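Local coordinates for dihydrodipicolinate reductase N-terminus domain-containing protein (PDB 6IAQ) that probably catalyses the NADP-dependent reductive amination of ketones to amines, acting as a native amine dehydrogenase, at residues A[141-146]-A[307-312]. Residues are numbered along the deposited sequence; the frame is centred on the assembly and turned at random.
Sequences QDTFWV and CTQMVN. With NAP (NADP nicotinamide-adenine-dinucleotide phosphate), chain F.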
# COMPACT_ATOMS: atom_id res chain seq x y z
N GLN A 141 -5.46 8.32 8.34
CA GLN A 141 -6.06 6.96 8.22
C GLN A 141 -6.00 6.49 6.76
O GLN A 141 -5.94 5.25 6.54
CB GLN A 141 -7.51 6.88 8.70
CG GLN A 141 -7.87 7.78 9.88
CD GLN A 141 -8.49 9.05 9.36
OE1 GLN A 141 -7.83 9.80 8.65
NE2 GLN A 141 -9.81 9.20 9.57
N ASP A 142 -6.06 7.41 5.80
CA ASP A 142 -6.26 7.14 4.35
C ASP A 142 -5.31 5.99 3.91
O ASP A 142 -5.78 4.97 3.43
CB ASP A 142 -6.06 8.43 3.58
CG ASP A 142 -6.26 8.41 2.08
OD1 ASP A 142 -6.08 7.33 1.46
OD2 ASP A 142 -6.57 9.51 1.53
N THR A 143 -4.01 6.19 4.07
CA THR A 143 -2.97 5.18 3.77
C THR A 143 -2.82 4.20 4.94
O THR A 143 -2.95 2.98 4.71
CB THR A 143 -1.65 5.84 3.41
OG1 THR A 143 -1.83 6.66 2.28
CG2 THR A 143 -0.58 4.81 3.10
N PHE A 144 -2.55 4.68 6.15
CA PHE A 144 -1.94 3.83 7.22
C PHE A 144 -2.96 2.91 7.88
O PHE A 144 -2.52 1.89 8.42
CB PHE A 144 -1.21 4.72 8.22
CG PHE A 144 0.00 5.37 7.61
CD1 PHE A 144 1.16 4.64 7.37
CD2 PHE A 144 -0.05 6.69 7.19
CE1 PHE A 144 2.26 5.25 6.78
CE2 PHE A 144 1.04 7.29 6.57
CZ PHE A 144 2.19 6.56 6.35
N TRP A 145 -4.26 3.21 7.81
CA TRP A 145 -5.29 2.35 8.44
C TRP A 145 -6.23 1.74 7.40
O TRP A 145 -6.95 0.80 7.78
CB TRP A 145 -6.06 3.08 9.55
CG TRP A 145 -5.23 3.54 10.70
CD1 TRP A 145 -3.98 3.12 11.04
CD2 TRP A 145 -5.62 4.50 11.70
NE1 TRP A 145 -3.56 3.75 12.18
CE2 TRP A 145 -4.53 4.62 12.59
CE3 TRP A 145 -6.73 5.32 11.88
CZ2 TRP A 145 -4.53 5.53 13.65
CZ3 TRP A 145 -6.76 6.18 12.96
CH2 TRP A 145 -5.67 6.30 13.83
N VAL A 146 -6.25 2.23 6.16
CA VAL A 146 -7.21 1.72 5.14
C VAL A 146 -6.47 1.18 3.91
O VAL A 146 -6.43 -0.06 3.78
CB VAL A 146 -8.25 2.79 4.76
CG1 VAL A 146 -9.21 2.26 3.70
CG2 VAL A 146 -8.99 3.32 5.99
N CYS A 307 -1.47 15.76 7.12
CA CYS A 307 -1.51 17.00 6.29
C CYS A 307 -1.10 16.67 4.85
O CYS A 307 -1.81 17.10 3.93
CB CYS A 307 -0.63 18.06 6.95
SG CYS A 307 -1.28 18.50 8.58
N THR A 308 -0.04 15.88 4.66
CA THR A 308 0.44 15.49 3.30
C THR A 308 -0.65 14.69 2.60
O THR A 308 -0.83 14.90 1.40
CB THR A 308 1.72 14.64 3.31
OG1 THR A 308 1.45 13.42 4.02
CG2 THR A 308 2.87 15.43 3.87
N GLN A 309 -1.38 13.84 3.30
CA GLN A 309 -2.39 13.00 2.62
C GLN A 309 -3.56 13.88 2.15
O GLN A 309 -3.97 13.71 0.99
CB GLN A 309 -2.78 11.83 3.49
CG GLN A 309 -1.67 10.79 3.54
CD GLN A 309 -2.07 9.62 4.39
OE1 GLN A 309 -2.68 8.68 3.92
NE2 GLN A 309 -1.74 9.69 5.66
N MET A 310 -4.06 14.79 2.99
CA MET A 310 -5.16 15.70 2.56
C MET A 310 -4.67 16.52 1.36
O MET A 310 -5.42 16.66 0.41
CB MET A 310 -5.64 16.63 3.68
CG MET A 310 -6.77 17.53 3.21
SD MET A 310 -7.83 18.17 4.57
CE MET A 310 -6.56 19.15 5.36
N VAL A 311 -3.47 17.07 1.41
CA VAL A 311 -2.92 17.91 0.31
C VAL A 311 -2.81 17.06 -0.97
O VAL A 311 -3.36 17.50 -2.01
CB VAL A 311 -1.60 18.56 0.71
CG1 VAL A 311 -0.89 19.22 -0.47
CG2 VAL A 311 -1.83 19.57 1.83
N ASN A 312 -2.18 15.89 -0.88
CA ASN A 312 -1.87 15.04 -2.06
C ASN A 312 -3.19 14.49 -2.61
O ASN A 312 -3.21 14.10 -3.80
CB ASN A 312 -0.83 13.96 -1.74
CG ASN A 312 0.54 14.51 -1.37
OD1 ASN A 312 0.84 15.68 -1.62
ND2 ASN A 312 1.38 13.69 -0.77
PA NAP F . -7.56 22.83 16.21
O1A NAP F . -6.19 23.31 16.25
O2A NAP F . -8.55 22.91 17.41
O5B NAP F . -8.25 23.55 14.92
C5B NAP F . -9.67 23.57 14.70
C4B NAP F . -10.01 24.84 13.93
O4B NAP F . -11.39 24.89 13.61
C3B NAP F . -9.68 26.16 14.67
O3B NAP F . -8.91 26.93 13.72
C2B NAP F . -11.01 26.86 14.92
O2B NAP F . -10.97 28.29 14.72
C1B NAP F . -11.78 26.30 13.76
N9A NAP F . -13.24 26.30 13.85
C8A NAP F . -14.04 25.72 14.76
N7A NAP F . -15.31 25.91 14.38
C5A NAP F . -15.29 26.54 13.18
C6A NAP F . -16.28 27.02 12.18
N6A NAP F . -17.58 26.88 12.37
N1A NAP F . -15.82 27.62 11.08
C2A NAP F . -14.51 27.80 10.81
N3A NAP F . -13.54 27.39 11.66
C4A NAP F . -13.92 26.80 12.83
O3 NAP F . -7.62 21.24 15.79
PN NAP F . -6.65 20.50 14.68
O1N NAP F . -5.52 19.74 15.30
O2N NAP F . -6.31 21.43 13.57
O5D NAP F . -7.81 19.47 14.27
C5D NAP F . -9.00 19.80 13.55
C4D NAP F . -9.89 18.62 13.27
O4D NAP F . -9.17 17.72 12.37
C3D NAP F . -10.26 17.89 14.53
O3D NAP F . -11.62 17.49 14.55
C2D NAP F . -9.35 16.66 14.50
O2D NAP F . -9.93 15.60 15.27
C1D NAP F . -9.22 16.42 12.96
N1N NAP F . -8.00 15.68 12.62
C2N NAP F . -8.12 14.62 11.85
C3N NAP F . -7.00 13.85 11.56
C7N NAP F . -7.09 12.65 10.64
O7N NAP F . -6.08 11.96 10.57
N7N NAP F . -8.19 12.40 9.91
C4N NAP F . -5.76 14.24 12.07
C5N NAP F . -5.66 15.37 12.87
C6N NAP F . -6.81 16.07 13.12
P2B NAP F . -10.07 29.26 15.62
O1X NAP F . -8.63 28.98 15.32
O2X NAP F . -10.34 30.65 15.06
O3X NAP F . -10.64 28.90 17.00
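Q309 reaches from helix 302-312 over the first turn of helix 141-153, its amide lying against D142, T143 and F144. The axes of segments 141-146 and 307-312 are 9.8 Å apart at closest approach, so this one long side chain does the bridging: beyond CG it runs extended (chi2 -179°) and delivers the amide to the other helix. Its OE1 takes two bonds from a single residue. The backbone N of T143 donates to Q309 OE1 at 2.8 Å, in the carbonyl plane but bent at the hydrogen (142°), while T143 OG1 donates to Q309 OE1 at 2.7 Å from well above that plane. With chi1 at -59°, OG1 sits beside T143's own backbone N, which is why both donors converge on the one oxygen. D142 CB comes within 3.4 Å of Q309 OE1. On the other branch of the amide, Q309 NE2 meets the edge of the F144 ring, 3.8 Å from CD2, with ring and amide planes nearly perpendicular. NE2 in turn donates to the carbonyls of T305 and Y140.

The D142 carboxylate turns elsewhere, to T138, N147 and a salt bridge with R313. Helix 302-312 also packs on helix 17-28 of the Rossmann part, and W145 on strand 158-169 of the mixed sheet, so the contact joins the two sides near the nicotinamide, whose N7N donates to Q141 OE1 at 2.9 Å. T155 of the second subunit packs on T143, F144 and Q309.

Chemically, a buried neutral amide, bonded at both ends and so fixed in its flip, ties both main chain and hydroxyl of T143 to helix 302-312 without using any charge.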